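Local coordinates for NIPSNAP domain-containing protein (Burkholderia xenovorans, PDB 5KAK) that is of unknown function but belongs to the NipSnap family and probably pairs with a second copy of itself through antiparallel strands, at the interface of chains A and B. Residues are numbered along the deposited sequence; one frame, centred on the assembly and turned at random. Chains: chain A/B, Uncharacterized protein.

Contact 1: the interface of chains A and B. Residues chain A 11, 104-107, 110; chain B 48-49.
The backbones of A:Pro106 and B:Phe49 face each other as an antiparallel beta bridge that joins the end of strand 98-106 of chain A to strand 45-51 of chain B, and the amide N of A:Met107 donates a hydrogen bond to the carbonyl O of B:Tyr48 (2.9 Å). On the same partner residue, the amide N of B:Tyr48 donates to the side-chain hydroxyl OG of A:Ser110, 2.9 Å away and nearly straight (169° at H). With chi1 at -171°, OG stands opposite its own backbone N and extends to the strand of chain B. The amide and carbonyl of B:Tyr48 are thus both held by chain A, one by a side chain and the other by a backbone. The ring of B:Phe49 projects from the bridge. Its edge points at the peptide link between A:Leu105 and A:Pro106, whose C and N lie in the ring plane, and CD1 comes to 3.5 Å from CA of A:Pro106. Farther along the ring, CE1 touches methyl CG2 of A:Val11 at 3.6 Å, and the two side chains cross at about a right angle. A:Leu104 stands to one side of the ring plane, by the CG-CD2 rim, with its CB 3.6 Å from CB of B:Phe49 and its CD1 3.8 Å from CD2, and it too crosses the phenylalanine at about a right angle; A:Val11 CG2 lies on the same side. On B:Tyr48 the partner is A:Met107, whose side chain runs extended beyond CG and puts SD 3.5 Å from CD1; SD and the terminal methyl CE lie to one side of the tyrosine ring plane, by its CD1-CE1 rim. Together, two hydrogen bonds and a phenylalanine packed on valine, leucine and proline fasten the strand end and following loop of one copy to a strand of the other, probably helping to hold the two-fold dimer together.

Contact 2: the interface of chains A and B. Residues chain A 49-52, 60; chain B 102-104.
A:Phe49 and B:Leu104 meet almost at right angles, with the branched leucine side chain lying to one side of the phenylalanine ring plane near the end that carries CB. CB of B:Leu104 sits 3.6 Å from CB of A:Phe49, and methyl CD1 reaches 3.8 Å from ring atom CD2. The leucine CG lies opposite its carbonyl carbon (chi1 -58°), which carries the branch over to chain A; with chi2 at 178°, CD1 goes to the phenylalanine and CD2 to A:Thr51. There CD2 meets methyl CG2 at 3.6 Å, the two side chains running at a slant to each other. A:Thr51 carries its hydroxyl OG1 between the backbone N and the carbonyl carbon, and this rotation points the methyl rather than the hydroxyl at the leucine. A:Val60, on the neighbouring strand 58-65, adds a looser apolar neighbour, its CG2 4.1 Å from the same CD2 and its side chain roughly perpendicular to the leucine. B:Leu104 therefore wedges between residues of two strands of chain A and buries 56 Å² against that chain. Beneath the side chains the strands are paired antiparallel, A:Thr51 opposite B:Leu104, so strand 45-51 of chain A lies along strand 98-106 of chain B. This probably helps to hold the two copies together by combining strand pairing with apolar packing. B:Ile103 contributes mainly through its backbone, as its carbonyl accepts a hydrogen bond from the residue just beyond strand 45-51. A:Asp52 is poorly ordered, so its carboxylate carries little weight, and its part in the contact rests on the backbone: its amide N lies 2.9 Å from O of B:Ile103, with an angle of 171° at the hydrogen.

Contact 1: the interface of chains A and B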
loop_
_atom_site.group_PDB
_atom_site.type_symbol
_atom_site.label_atom_id
_atom_site.label_comp_id
_atom_site.label_asym_id
_atom_site.label_seq_id
_atom_site.Cartn_x
_atom_site.Cartn_y
_atom_site.Cartn_z
ATOM N N VAL A 11 -0.874 -24.610 5.697
ATOM C CA VAL A 11 -0.198 -23.798 6.697
ATOM C C VAL A 11 -0.859 -22.428 6.723
ATOM O O VAL A 11 -1.069 -21.811 5.669
ATOM C CB VAL A 11 1.306 -23.675 6.402
ATOM C CG1 VAL A 11 1.952 -22.687 7.365
ATOM C CG2 VAL A 11 1.961 -25.045 6.510
ATOM N N LEU A 104 -1.402 -20.940 3.141
ATOM C CA LEU A 104 -0.291 -21.390 2.321
ATOM C C LEU A 104 -0.375 -22.886 2.053
ATOM O O LEU A 104 -0.642 -23.671 2.958
ATOM C CB LEU A 104 1.034 -21.096 3.012
ATOM C CG LEU A 104 1.264 -19.634 3.401
ATOM C CD1 LEU A 104 2.617 -19.524 4.042
ATOM C CD2 LEU A 104 1.153 -18.710 2.187
ATOM N N LEU A 105 -0.124 -23.279 0.812
ATOM C CA LEU A 105 -0.075 -24.697 0.465
ATOM C C LEU A 105 1.362 -25.116 0.198
ATOM O O LEU A 105 2.070 -24.425 -0.560
ATOM C CB LEU A 105 -0.918 -24.962 -0.760
ATOM C CG LEU A 105 -2.399 -24.601 -0.608
ATOM C CD1 LEU A 105 -3.118 -24.900 -1.875
ATOM C CD2 LEU A 105 -3.020 -25.361 0.548
ATOM N N PRO A 106 1.848 -26.200 0.798
ATOM C CA PRO A 106 3.252 -26.563 0.588
ATOM C C PRO A 106 3.482 -27.157 -0.792
ATOM O O PRO A 106 2.656 -27.913 -1.316
ATOM C CB PRO A 106 3.522 -27.591 1.693
ATOM C CG PRO A 106 2.179 -28.201 1.958
ATOM C CD PRO A 106 1.207 -27.065 1.807
ATOM N N MET A 107 4.629 -26.809 -1.380
ATOM C CA MET A 107 5.070 -27.503 -2.574
ATOM C C MET A 107 5.520 -28.909 -2.214
ATOM O O MET A 107 5.746 -29.234 -1.045
ATOM C CB MET A 107 6.186 -26.721 -3.264
ATOM C CG MET A 107 5.687 -25.377 -3.749
ATOM S SD MET A 107 6.887 -24.332 -4.567
ATOM C CE MET A 107 5.899 -22.859 -4.797
ATOM N N SER A 110 8.440 -29.370 -0.040
ATOM C CA SER A 110 8.494 -28.681 1.237
ATOM C C SER A 110 8.380 -29.701 2.379
ATOM O O SER A 110 7.853 -30.803 2.184
ATOM C CB SER A 110 7.374 -27.639 1.295
ATOM O OG SER A 110 7.471 -26.776 2.420
ATOM N N TYR B 48 8.370 -24.127 1.705
ATOM C CA TYR B 48 8.156 -23.481 0.412
ATOM C C TYR B 48 6.694 -23.645 0.042
ATOM O O TYR B 48 6.195 -24.775 -0.080
ATOM C CB TYR B 48 9.065 -24.069 -0.679
ATOM C CG TYR B 48 9.614 -23.057 -1.669
ATOM C CD1 TYR B 48 8.773 -22.264 -2.427
ATOM C CD2 TYR B 48 10.982 -22.938 -1.870
ATOM C CE1 TYR B 48 9.285 -21.325 -3.343
ATOM C CE2 TYR B 48 11.503 -22.019 -2.772
ATOM C CZ TYR B 48 10.646 -21.224 -3.507
ATOM O OH TYR B 48 11.196 -20.325 -4.407
ATOM N N PHE B 49 6.020 -22.527 -0.181
ATOM C CA PHE B 49 4.576 -22.528 -0.233
ATOM C C PHE B 49 4.101 -21.693 -1.405
ATOM O O PHE B 49 4.830 -20.842 -1.916
ATOM C CB PHE B 49 3.970 -21.937 1.054
ATOM C CG PHE B 49 4.438 -22.584 2.315
ATOM C CD1 PHE B 49 3.936 -23.819 2.712
ATOM C CD2 PHE B 49 5.362 -21.935 3.137
ATOM C CE1 PHE B 49 4.382 -24.405 3.902
ATOM C CE2 PHE B 49 5.791 -22.505 4.326
ATOM C CZ PHE B 49 5.306 -23.749 4.706
#

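Contact 2: the interface of chains A and B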
loop_
_atom_site.group_PDB
_atom_site.type_symbol
_atom_site.label_atom_id
_atom_site.label_comp_id
_atom_site.label_asym_id
_atom_site.label_seq_id
_atom_site.Cartn_x
_atom_site.Cartn_y
_atom_site.Cartn_z
ATOM N N PHE A 49 8.092 -15.873 15.077
ATOM C CA PHE A 49 9.195 -14.954 14.867
ATOM C C PHE A 49 8.767 -13.518 15.117
ATOM O O PHE A 49 7.586 -13.172 15.035
ATOM C CB PHE A 49 9.708 -15.001 13.431
ATOM C CG PHE A 49 9.908 -16.376 12.904
ATOM C CD1 PHE A 49 11.065 -17.074 13.229
ATOM C CD2 PHE A 49 8.970 -16.972 12.079
ATOM C CE1 PHE A 49 11.268 -18.365 12.735
ATOM C CE2 PHE A 49 9.180 -18.256 11.577
ATOM C CZ PHE A 49 10.357 -18.936 11.894
ATOM N N TYR A 50 9.763 -12.672 15.342
ATOM C CA TYR A 50 9.613 -11.235 15.163
ATOM C C TYR A 50 10.644 -10.733 14.150
ATOM O O TYR A 50 11.730 -11.310 13.989
ATOM C CB TYR A 50 9.754 -10.479 16.502
ATOM C CG TYR A 50 11.146 -10.534 17.108
ATOM C CD1 TYR A 50 11.553 -11.629 17.862
ATOM C CD2 TYR A 50 12.039 -9.481 16.950
ATOM C CE1 TYR A 50 12.831 -11.683 18.427
ATOM C CE2 TYR A 50 13.310 -9.522 17.512
ATOM C CZ TYR A 50 13.695 -10.633 18.251
ATOM O OH TYR A 50 14.949 -10.696 18.819
ATOM N N THR A 51 10.303 -9.649 13.462
ATOM C CA THR A 51 11.168 -9.103 12.419
ATOM C C THR A 51 12.357 -8.327 12.982
ATOM O O THR A 51 12.241 -7.575 13.953
ATOM C CB THR A 51 10.359 -8.182 11.507
ATOM O OG1 THR A 51 9.782 -7.145 12.298
ATOM C CG2 THR A 51 9.240 -8.942 10.826
ATOM N N ASP A 52 13.512 -8.500 12.347
ATOM C CA ASP A 52 14.665 -7.647 12.578
ATOM C C ASP A 52 14.970 -6.738 11.402
ATOM O O ASP A 52 15.472 -5.624 11.604
ATOM C CB ASP A 52 15.913 -8.492 12.896
ATOM C CG ASP A 52 17.170 -7.643 13.113
ATOM O OD1 ASP A 52 17.121 -6.658 13.887
ATOM O OD2 ASP A 52 18.215 -7.961 12.500
ATOM N N VAL A 60 5.496 -12.878 13.257
ATOM C CA VAL A 60 5.069 -13.737 12.170
ATOM C C VAL A 60 5.052 -15.150 12.703
ATOM O O VAL A 60 6.072 -15.629 13.222
ATOM C CB VAL A 60 6.005 -13.644 10.956
ATOM C CG1 VAL A 60 5.564 -14.622 9.855
ATOM C CG2 VAL A 60 6.094 -12.189 10.445
ATOM N N LYS B 102 12.338 -10.541 4.284
ATOM C CA LYS B 102 12.431 -10.087 5.668
ATOM C C LYS B 102 13.387 -10.999 6.419
ATOM O O LYS B 102 13.510 -12.180 6.088
ATOM C CB LYS B 102 11.105 -10.161 6.417
ATOM C CG LYS B 102 9.887 -9.888 5.615
ATOM C CD LYS B 102 8.694 -10.167 6.480
ATOM C CE LYS B 102 7.469 -9.576 5.855
ATOM N NZ LYS B 102 6.253 -9.876 6.656
ATOM N N ILE B 103 14.028 -10.468 7.457
ATOM C CA ILE B 103 14.827 -11.289 8.367
ATOM C C ILE B 103 14.016 -11.452 9.639
ATOM O O ILE B 103 13.624 -10.458 10.264
ATOM C CB ILE B 103 16.203 -10.682 8.665
ATOM C CG1 ILE B 103 16.996 -10.521 7.368
ATOM C CG2 ILE B 103 16.993 -11.590 9.617
ATOM C CD1 ILE B 103 17.170 -11.848 6.654
ATOM N N LEU B 104 13.771 -12.706 10.010
ATOM C CA LEU B 104 12.951 -13.060 11.158
ATOM C C LEU B 104 13.818 -13.671 12.249
ATOM O O LEU B 104 14.732 -14.450 11.966
ATOM C CB LEU B 104 11.860 -14.045 10.745
ATOM C CG LEU B 104 10.911 -13.586 9.635
ATOM C CD1 LEU B 104 9.904 -14.668 9.264
ATOM C CD2 LEU B 104 10.195 -12.324 10.051
#

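Contacts 1 and 2 lie about 19 Å apart, measured between the centres of their C-alpha atoms, and both pair strand 45-51 of one copy with strand 98-106 of the other. The chain roles are exchanged: contact 1 uses strand 98-106 of chain A, whereas contact 2 uses that of chain B. Phe49 and Leu104 occur in both, so the two contacts are overlapping stretches of the same strand pairing, seen once from each side of the two-fold. The symmetry supplies a twin of each, giving every copy both roles, as expected for a reciprocal dimer, although the deposited assembly holds eight copies and the structure alone does not prove the form in solution.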